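Local coordinates for protein extracellular ligand-binding receptor (Desulfohalobium retbaense DSM 5692, PDB 5ERE) that probably senses small extracellular solutes, binding 4-methyl-2-oxopentanoate in a periplasmic-binding-protein module and cytosine in a Cache-type sensor module, at residues A[203-207]-A[225-229]; A[237-241]-A[290-294]; A[358-362]-A[390-394]. All coordinates share one frame; numbering follows the deposited sequence.

Contact 1. Residues A[203-207]-A[225-229]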
ATOM      1  N   LYS A 203      -5.290 -21.890  17.551  1.00 66.53           N
ATOM      2  CA  LYS A 203      -5.483 -20.680  18.328  1.00 68.43           C
ATOM      3  C   LYS A 203      -4.898 -19.452  17.609  1.00 66.67           C
ATOM      4  O   LYS A 203      -4.991 -18.329  18.113  1.00 58.88           O
ATOM      5  CB  LYS A 203      -4.833 -20.843  19.716  1.00 62.80           C
ATOM      6  N   ALA A 204      -4.296 -19.687  16.442  1.00 64.31           N
ATOM      7  CA  ALA A 204      -3.628 -18.653  15.646  1.00 71.27           C
ATOM      8  C   ALA A 204      -4.502 -17.410  15.343  1.00 59.55           C
ATOM      9  O   ALA A 204      -5.723 -17.494  15.283  1.00 56.16           O
ATOM     10  CB  ALA A 204      -3.128 -19.272  14.322  1.00 62.13           C
ATOM     11  N   GLN A 205      -3.857 -16.256  15.196  1.00 63.26           N
ATOM     12  CA  GLN A 205      -4.548 -15.038  14.735  1.00 63.71           C
ATOM     13  C   GLN A 205      -5.090 -15.278  13.332  1.00 54.64           C
ATOM     14  O   GLN A 205      -4.331 -15.666  12.442  1.00 50.13           O
ATOM     15  CB  GLN A 205      -3.603 -13.827  14.731  1.00 56.31           C
ATOM     16  CG  GLN A 205      -4.153 -12.590  14.012  1.00 52.79           C
ATOM     17  CD  GLN A 205      -5.229 -11.874  14.806  1.00 51.58           C
ATOM     18  OE1 GLN A 205      -5.035 -11.575  15.989  1.00 51.43           O
ATOM     19  NE2 GLN A 205      -6.368 -11.589  14.164  1.00 56.28           N
ATOM     20  N   LEU A 206      -6.394 -15.085  13.147  1.00 54.90           N
ATOM     21  CA  LEU A 206      -7.004 -15.184  11.825  1.00 56.81           C
ATOM     22  C   LEU A 206      -6.815 -13.876  11.045  1.00 51.00           C
ATOM     23  O   LEU A 206      -6.903 -12.792  11.615  1.00 52.12           O
ATOM     24  CB  LEU A 206      -8.483 -15.528  11.952  1.00 51.81           C
ATOM     25  CG  LEU A 206      -8.782 -16.823  12.702  1.00 55.64           C
ATOM     26  CD1 LEU A 206     -10.270 -17.066  12.658  1.00 51.73           C
ATOM     27  CD2 LEU A 206      -8.009 -18.003  12.118  1.00 47.65           C
ATOM     28  N   VAL A 207      -6.549 -14.004   9.746  1.00 54.43           N
ATOM     29  CA  VAL A 207      -6.237 -12.878   8.871  1.00 48.07           C
ATOM     30  C   VAL A 207      -6.918 -13.130   7.531  1.00 51.60           C
ATOM     31  O   VAL A 207      -6.897 -14.245   7.019  1.00 45.67           O
ATOM     32  CB  VAL A 207      -4.720 -12.712   8.663  1.00 49.18           C
ATOM     33  CG1 VAL A 207      -4.405 -11.524   7.756  1.00 44.42           C
ATOM     34  CG2 VAL A 207      -3.987 -12.595  10.012  1.00 50.31           C
ATOM     35  N   ASN A 225     -14.137 -13.442  15.946  1.00 60.78           N
ATOM     36  CA  ASN A 225     -13.829 -12.194  16.655  1.00 64.05           C
ATOM     37  C   ASN A 225     -12.317 -11.952  16.745  1.00 62.17           C
ATOM     38  O   ASN A 225     -11.572 -12.844  17.137  1.00 55.41           O
ATOM     39  CB  ASN A 225     -14.465 -12.220  18.053  1.00 71.26           C
ATOM     40  CG  ASN A 225     -14.190 -10.964  18.867  1.00 70.67           C
ATOM     41  OD1 ASN A 225     -14.803  -9.918  18.650  1.00 68.30           O
ATOM     42  ND2 ASN A 225     -13.302 -11.080  19.846  1.00 83.06           N
ATOM     43  N   GLY A 226     -11.879 -10.756  16.345  1.00 60.00           N
ATOM     44  CA  GLY A 226     -10.469 -10.376  16.363  1.00 55.46           C
ATOM     45  C   GLY A 226      -9.743 -10.540  15.032  1.00 48.76           C
ATOM     46  O   GLY A 226      -8.623 -10.079  14.870  1.00 49.05           O
ATOM     47  N   LEU A 227     -10.378 -11.235  14.097  1.00 48.80           N
ATOM     48  CA  LEU A 227      -9.828 -11.462  12.771  1.00 53.32           C
ATOM     49  C   LEU A 227      -9.491 -10.132  12.087  1.00 46.49           C
ATOM     50  O   LEU A 227     -10.317  -9.245  12.069  1.00 42.93           O
ATOM     51  CB  LEU A 227     -10.829 -12.245  11.924  1.00 50.79           C
ATOM     52  CG  LEU A 227     -10.350 -12.677  10.535  1.00 53.56           C
ATOM     53  CD1 LEU A 227     -11.143 -13.887  10.128  1.00 49.94           C
ATOM     54  CD2 LEU A 227     -10.488 -11.592   9.471  1.00 53.88           C
ATOM     55  N   VAL A 228      -8.279 -10.001  11.556  1.00 54.00           N
ATOM     56  CA  VAL A 228      -7.837  -8.748  10.928  1.00 55.82           C
ATOM     57  C   VAL A 228      -7.824  -8.947   9.422  1.00 43.41           C
ATOM     58  O   VAL A 228      -7.413  -9.984   8.960  1.00 39.61           O
ATOM     59  CB  VAL A 228      -6.436  -8.325  11.445  1.00 44.67           C
ATOM     60  CG1 VAL A 228      -5.909  -7.070  10.729  1.00 50.27           C
ATOM     61  CG2 VAL A 228      -6.483  -8.070  12.956  1.00 42.74           C
ATOM     62  N   TYR A 229      -8.289  -7.978   8.642  1.00 38.98           N
ATOM     63  CA  TYR A 229      -8.224  -8.134   7.184  1.00 43.74           C
ATOM     64  C   TYR A 229      -8.041  -6.805   6.458  1.00 37.64           C
ATOM     65  O   TYR A 229      -8.328  -5.733   7.001  1.00 39.20           O
ATOM     66  CB  TYR A 229      -9.484  -8.836   6.664  1.00 43.16           C
ATOM     67  CG  TYR A 229     -10.739  -8.088   6.981  1.00 41.81           C
ATOM     68  CD1 TYR A 229     -11.287  -8.143   8.250  1.00 43.85           C
ATOM     69  CD2 TYR A 229     -11.391  -7.294   6.007  1.00 36.78           C
ATOM     70  CE1 TYR A 229     -12.430  -7.449   8.568  1.00 43.59           C
ATOM     71  CE2 TYR A 229     -12.528  -6.613   6.313  1.00 38.85           C
ATOM     72  CZ  TYR A 229     -13.054  -6.685   7.599  1.00 40.41           C
ATOM     73  OH  TYR A 229     -14.196  -5.998   7.921  1.00 39.17           O
TER
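Leu206 lays its CB against CD1 of Leu227 at 3.6 Å, the two leucine side chains crossing at about a right angle, while on the other side of the strand pair Gln205 reaches over to the incoming backbone. With chi1 at 169° and a bend at chi2, the glutamine chain folds so that NE2 lies between two carbonyls. It donates to Gly226 O across the contact at 2.8 Å, and to Leu206 O of its own strand at 2.9 Å. Both acceptors lie close to the amide plane, which fixes the rotation of the carboxamide, although NE2 stands well above the carbonyl plane of Gly226. Leu206 O takes a second bond, from Val228 N at 3.1 Å, and Leu227 CA adds a C-H...O contact to the same oxygen. Beside it Val207 and Val228 form a parallel bridge, accompanied by a CA-H...O contact of 3.1 Å from Val207 CA to Val228 O. These two valines point to one face of the sheet, where Tyr122 of helix 112-123 touches both; on the opposite face Leu206 meets Ala194 and Arg198 of helix 190-199. Gly226, with its positive phi of 97°, makes the turn into strand 228-232. The glutamine amide thus does the work of a backbone N-H just where the parallel pairing begins, tying the turn at Gly226 to the start of strand 205-208, while the leucine side chains meet through apolar contact.

Contact 2. Residues A[237-241]-A[290-294]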
ATOM      1  N   ASP A 237     -21.063   6.902   3.902  1.00 56.32           N
ATOM      2  CA  ASP A 237     -21.908   8.079   3.759  1.00 61.51           C
ATOM      3  C   ASP A 237     -22.559   8.203   2.399  1.00 57.78           C
ATOM      4  O   ASP A 237     -23.433   9.042   2.204  1.00 60.53           O
ATOM      5  CB  ASP A 237     -21.102   9.334   4.073  1.00 70.52           C
ATOM      6  CG  ASP A 237     -20.718   9.415   5.547  1.00 86.85           C
ATOM      7  OD1 ASP A 237     -21.343   8.694   6.364  1.00 84.33           O
ATOM      8  OD2 ASP A 237     -19.800  10.192   5.892  1.00 99.15           O
ATOM      9  N   HIS A 238     -22.182   7.352   1.461  1.00 51.55           N
ATOM     10  CA  HIS A 238     -22.734   7.476   0.123  1.00 51.97           C
ATOM     11  C   HIS A 238     -24.201   7.036   0.118  1.00 46.00           C
ATOM     12  O   HIS A 238     -24.529   6.043   0.755  1.00 46.49           O
ATOM     13  CB  HIS A 238     -21.920   6.637  -0.868  1.00 39.01           C
ATOM     14  CG  HIS A 238     -22.224   6.952  -2.294  1.00 33.31           C
ATOM     15  ND1 HIS A 238     -23.302   6.411  -2.958  1.00 40.31           N
ATOM     16  CD2 HIS A 238     -21.598   7.755  -3.186  1.00 40.71           C
ATOM     17  CE1 HIS A 238     -23.337   6.876  -4.197  1.00 41.62           C
ATOM     18  NE2 HIS A 238     -22.311   7.689  -4.361  1.00 43.98           N
ATOM     19  N   PRO A 239     -25.082   7.767  -0.595  1.00 39.81           N
ATOM     20  CA  PRO A 239     -26.509   7.433  -0.682  1.00 35.80           C
ATOM     21  C   PRO A 239     -26.865   6.021  -1.151  1.00 40.52           C
ATOM     22  O   PRO A 239     -27.977   5.582  -0.887  1.00 40.55           O
ATOM     23  CB  PRO A 239     -27.031   8.443  -1.712  1.00 38.96           C
ATOM     24  CG  PRO A 239     -26.127   9.586  -1.583  1.00 45.35           C
ATOM     25  CD  PRO A 239     -24.791   9.012  -1.337  1.00 42.53           C
ATOM     26  N   PHE A 240     -25.968   5.351  -1.867  1.00 39.02           N
ATOM     27  CA  PHE A 240     -26.182   3.978  -2.301  1.00 42.95           C
ATOM     28  C   PHE A 240     -26.313   3.015  -1.122  1.00 37.41           C
ATOM     29  O   PHE A 240     -27.166   2.156  -1.161  1.00 46.97           O
ATOM     30  CB  PHE A 240     -25.035   3.501  -3.189  1.00 47.60           C
ATOM     31  CG  PHE A 240     -25.064   2.013  -3.473  1.00 37.24           C
ATOM     32  CD1 PHE A 240     -25.997   1.475  -4.344  1.00 40.96           C
ATOM     33  CD2 PHE A 240     -24.196   1.165  -2.841  1.00 43.39           C
ATOM     34  CE1 PHE A 240     -26.027   0.104  -4.590  1.00 40.66           C
ATOM     35  CE2 PHE A 240     -24.214  -0.191  -3.096  1.00 42.59           C
ATOM     36  CZ  PHE A 240     -25.133  -0.711  -3.973  1.00 32.76           C
HETATM   37  N   MSE A 241     -25.470   3.166  -0.102  1.00 34.49           N
HETATM   38  CA  MSE A 241     -25.499   2.299   1.104  1.00 36.01           C
HETATM   39  C   MSE A 241     -26.916   2.216   1.668  1.00 40.61           C
HETATM   40  O   MSE A 241     -27.504   1.154   1.797  1.00 36.31           O
HETATM   41  CB  MSE A 241     -24.597   2.836   2.225  1.00 41.32           C
HETATM   42  CG  MSE A 241     -23.232   3.229   1.832  1.00 56.74           C
HETATM   43 SE   MSE A 241     -22.332   1.708   1.126  0.80 81.22          SE
HETATM   44  CE  MSE A 241     -21.842   2.704  -0.451  1.00 37.54           C
ATOM     45  N   THR A 290     -15.391   9.601  -8.796  1.00 28.74           N
ATOM     46  CA  THR A 290     -15.752   9.629  -7.407  1.00 38.15           C
ATOM     47  C   THR A 290     -17.158   9.086  -7.325  1.00 37.03           C
ATOM     48  O   THR A 290     -18.011   9.420  -8.120  1.00 43.82           O
ATOM     49  CB  THR A 290     -15.620  11.040  -6.827  1.00 49.73           C
ATOM     50  OG1 THR A 290     -14.223  11.391  -6.811  1.00 46.57           O
ATOM     51  CG2 THR A 290     -16.153  11.094  -5.411  1.00 53.57           C
ATOM     52  N   GLY A 291     -17.363   8.159  -6.401  1.00 37.35           N
ATOM     53  CA  GLY A 291     -18.592   7.399  -6.370  1.00 31.75           C
ATOM     54  C   GLY A 291     -18.646   6.619  -5.069  1.00 31.13           C
ATOM     55  O   GLY A 291     -18.020   6.990  -4.087  1.00 33.81           O
ATOM     56  N   ALA A 292     -19.398   5.535  -5.074  1.00 36.60           N
ATOM     57  CA  ALA A 292     -19.653   4.811  -3.852  1.00 31.20           C
ATOM     58  C   ALA A 292     -18.383   4.184  -3.301  1.00 36.03           C
ATOM     59  O   ALA A 292     -18.241   4.056  -2.060  1.00 32.49           O
ATOM     60  CB  ALA A 292     -20.729   3.756  -4.071  1.00 37.60           C
ATOM     61  N   LEU A 293     -17.435   3.845  -4.191  1.00 33.92           N
ATOM     62  CA  LEU A 293     -16.143   3.280  -3.766  1.00 36.84           C
ATOM     63  C   LEU A 293     -15.178   4.351  -3.328  1.00 42.40           C
ATOM     64  O   LEU A 293     -14.023   4.066  -3.062  1.00 38.98           O
ATOM     65  CB  LEU A 293     -15.460   2.522  -4.897  1.00 27.86           C
ATOM     66  CG  LEU A 293     -15.940   1.168  -5.358  1.00 28.68           C
ATOM     67  CD1 LEU A 293     -15.293   0.863  -6.769  1.00 38.70           C
ATOM     68  CD2 LEU A 293     -15.484   0.148  -4.317  1.00 38.06           C
ATOM     69  N   GLY A 294     -15.619   5.602  -3.364  1.00 34.17           N
ATOM     70  CA  GLY A 294     -14.731   6.699  -3.046  1.00 35.89           C
ATOM     71  C   GLY A 294     -14.082   7.203  -4.323  1.00 35.18           C
ATOM     72  O   GLY A 294     -14.638   7.055  -5.398  1.00 38.28           O
TER
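His238 leads the first segment into the contact, its imidazole lying against Ala292, the second residue of a type I turn. Ala292 CB sits over the ring face, 3.9 Å from the ring centroid and only 11° off its normal, a CH-pi contact; Ala292 CA is also over this face, 3.6 Å from His238 CD2. With CG anti to the backbone N (chi1 -167°), the ring turns back over the helix start, and ND1 accepts from Phe240 N at 3.1 Å along a nearly straight N-H. Pro239 follows and puts its CD on the opposite ring face, so the imidazole is sandwiched between its own neighbour and the turn. Replacing His238 with an alanine would probably leave Phe240 N without its side-chain cap and strip the flat cover from Ala292. Phe240 comes next, its CB a looser 4.4 Å from Ala292 CB, while its ring packs with Tyr260. Last is selenomethionine Met241, whose chain bends at chi2 and chi3 to bring CE to 3.9 Å from Ala292 CB. Ala292 is thereby met by three residues of the first segment, and its N-H is bonded to Asp261 of helix 254-271. The arrangement is that of a histidine N-cap at the start of helix 239-248, docked on a type I beta turn from Gly291 to Gly294 that links the antiparallel strands 288-291 and 296-298.

Contact 3. Residues A[358-362]-A[390-394]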
ATOM      1  N   GLY A 358      44.936  10.913   6.417  1.00 55.68           N
ATOM      2  CA  GLY A 358      44.662  12.331   6.242  1.00 59.57           C
ATOM      3  C   GLY A 358      43.379  12.482   5.449  1.00 48.14           C
ATOM      4  O   GLY A 358      42.700  11.502   5.185  1.00 52.41           O
ATOM      5  N   LEU A 359      43.060  13.706   5.065  1.00 47.05           N
ATOM      6  CA  LEU A 359      41.781  14.026   4.431  1.00 56.24           C
ATOM      7  C   LEU A 359      41.892  14.256   2.922  1.00 60.73           C
ATOM      8  O   LEU A 359      40.885  14.200   2.212  1.00 46.23           O
ATOM      9  CB  LEU A 359      41.177  15.284   5.053  1.00 47.36           C
ATOM     10  CG  LEU A 359      40.902  15.327   6.561  1.00 51.23           C
ATOM     11  CD1 LEU A 359      40.163  16.624   6.907  1.00 49.32           C
ATOM     12  CD2 LEU A 359      40.105  14.115   7.037  1.00 48.40           C
ATOM     13  N   ARG A 360      43.106  14.552   2.453  1.00 63.19           N
ATOM     14  CA  ARG A 360      43.368  14.761   1.028  1.00 67.42           C
ATOM     15  C   ARG A 360      44.074  13.551   0.411  1.00 66.77           C
ATOM     16  O   ARG A 360      44.716  12.760   1.118  1.00 60.44           O
ATOM     17  CB  ARG A 360      44.220  16.015   0.819  1.00 64.70           C
ATOM     18  CG  ARG A 360      43.585  17.313   1.306  1.00 69.06           C
ATOM     19  CD  ARG A 360      44.552  18.478   1.082  1.00 81.71           C
ATOM     20  NE  ARG A 360      43.946  19.603   0.363  1.00 85.50           N
ATOM     21  CZ  ARG A 360      43.703  20.816   0.876  1.00 83.97           C
ATOM     22  NH1 ARG A 360      44.002  21.124   2.142  1.00 72.86           N
ATOM     23  NH2 ARG A 360      43.148  21.742   0.103  1.00 84.93           N
ATOM     24  N   GLY A 361      43.942  13.403  -0.908  1.00 62.91           N
ATOM     25  CA  GLY A 361      44.702  12.404  -1.643  1.00 65.01           C
ATOM     26  C   GLY A 361      44.048  11.059  -1.890  1.00 60.68           C
ATOM     27  O   GLY A 361      42.922  10.792  -1.470  1.00 47.25           O
ATOM     28  N   ASP A 362      44.782  10.185  -2.572  1.00 52.72           N
ATOM     29  CA  ASP A 362      44.208   8.972  -3.124  1.00 54.56           C
ATOM     30  C   ASP A 362      43.744   7.982  -2.066  1.00 52.83           C
ATOM     31  O   ASP A 362      42.732   7.310  -2.260  1.00 57.54           O
ATOM     32  CB  ASP A 362      45.226   8.281  -4.061  1.00 64.34           C
ATOM     33  CG  ASP A 362      45.618   9.153  -5.245  1.00 62.65           C
ATOM     34  OD1 ASP A 362      44.945  10.178  -5.487  1.00 64.46           O
ATOM     35  OD2 ASP A 362      46.597   8.818  -5.941  1.00 70.26           O
ATOM     36  N   ILE A 390      35.953  22.204   2.519  1.00 45.11           N
ATOM     37  CA  ILE A 390      35.864  20.911   1.869  1.00 44.76           C
ATOM     38  C   ILE A 390      37.134  20.676   1.063  1.00 54.43           C
ATOM     39  O   ILE A 390      37.484  21.498   0.218  1.00 52.07           O
ATOM     40  CB  ILE A 390      34.638  20.815   0.951  1.00 42.34           C
ATOM     41  CG1 ILE A 390      33.353  20.996   1.779  1.00 42.34           C
ATOM     42  CG2 ILE A 390      34.625  19.470   0.255  1.00 35.93           C
ATOM     43  CD1 ILE A 390      32.079  20.986   0.968  1.00 45.18           C
ATOM     44  N   VAL A 391      37.808  19.555   1.336  1.00 47.33           N
ATOM     45  CA  VAL A 391      39.104  19.257   0.743  1.00 51.22           C
ATOM     46  C   VAL A 391      39.099  17.968  -0.072  1.00 48.82           C
ATOM     47  O   VAL A 391      40.083  17.655  -0.708  1.00 56.56           O
ATOM     48  CB  VAL A 391      40.214  19.151   1.826  1.00 53.90           C
ATOM     49  CG1 VAL A 391      40.357  20.478   2.569  1.00 52.78           C
ATOM     50  CG2 VAL A 391      39.946  18.002   2.804  1.00 51.88           C
ATOM     51  N   ASN A 392      38.001  17.219  -0.048  1.00 48.29           N
ATOM     52  CA  ASN A 392      37.897  16.031  -0.874  1.00 47.68           C
ATOM     53  C   ASN A 392      36.424  15.613  -0.965  1.00 48.31           C
ATOM     54  O   ASN A 392      35.621  16.000  -0.121  1.00 45.49           O
ATOM     55  CB  ASN A 392      38.799  14.907  -0.316  1.00 45.39           C
ATOM     56  CG  ASN A 392      39.164  13.853  -1.369  1.00 50.41           C
ATOM     57  OD1 ASN A 392      38.752  13.946  -2.515  1.00 43.24           O
ATOM     58  ND2 ASN A 392      39.960  12.850  -0.972  1.00 56.46           N
ATOM     59  N   VAL A 393      36.067  14.874  -2.014  1.00 48.72           N
ATOM     60  CA  VAL A 393      34.689  14.448  -2.244  1.00 39.80           C
ATOM     61  C   VAL A 393      34.628  13.202  -3.114  1.00 47.14           C
ATOM     62  O   VAL A 393      35.425  13.050  -4.026  1.00 44.46           O
ATOM     63  CB  VAL A 393      33.856  15.556  -2.929  1.00 44.88           C
ATOM     64  CG1 VAL A 393      34.439  15.923  -4.309  1.00 43.08           C
ATOM     65  CG2 VAL A 393      32.378  15.141  -3.061  1.00 43.02           C
ATOM     66  N   ALA A 394      33.670  12.332  -2.820  1.00 35.98           N
ATOM     67  CA  ALA A 394      33.241  11.289  -3.715  1.00 37.41           C
ATOM     68  C   ALA A 394      31.723  11.307  -3.799  1.00 40.05           C
ATOM     69  O   ALA A 394      31.063  11.495  -2.789  1.00 37.07           O
ATOM     70  CB  ALA A 394      33.734   9.913  -3.238  1.00 40.07           C
TER
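A classic beta bulge, in which Val391 and Asn392 both face Thr383 of the neighbouring strand, presents two successive side chains to the connection between helices 324-357 and 362-374. Val391 takes the larger share. Its CG2 lies 3.7 Å from Leu359 CB, an apolar contact, and its CG1 reaches over one face of the Arg360 guanidinium, 3.7 Å from NH1. CG1 is offset toward the rim of that flat group, and the arginine and valine side chains cross at about a right angle. The arginine chain runs out straight through chi2 (178°) and then bends at chi3, which carries the guanidinium across the valine, with Arg360 CG also 3.9 Å from Val391 CB. Val391 CG1 packs against that face of the guanidinium by van der Waals contact. Asn392 turns to the backbone of the same connection: its CB is 3.4 Å from Leu359 O, and its ND2 lies 3.6 Å from both Leu359 O and Gly361 O, too far to count as hydrogen bonds. The carboxamide is satisfied in other ways. OD1 accepts from Val393 N at 2.9 Å, a bent bond with the donor above the carbonyl plane. ND2 bonds to Ser365 OG, which also bonds Gly361 O, while Leu359 O pairs with Thr383 OG1. Gly361 is the N-cap of helix 362-374. The whole is an interhelical connection laid against a bulged strand of an antiparallel sheet, consistent with the helix-flanked PAS-like fold of Cache sensor domains.

Overall arrangement
Contacts 1, 2 and 3 follow one another along the chain, each closing before the next opens. The first two belong to the periplasmic-binding-protein-like module, with centres 28 Å apart and nearest atoms about 13 Å apart, and both reach the same mixed sheet: contact 1 pairs two of its parallel strands, while contact 2 packs the start of helix 239-248 on the turn of its hairpin 288-291/296-298. Strand 228-232 leads into helix 239-248, joining the two. Contact 3 lies in the Cache-like module, its centre 57 Å from contact 1 and 61 Å from contact 2. The long helix 324-357 runs into contact 3, so two modules, each with its own bound ligand, lie well apart but joined through this helix.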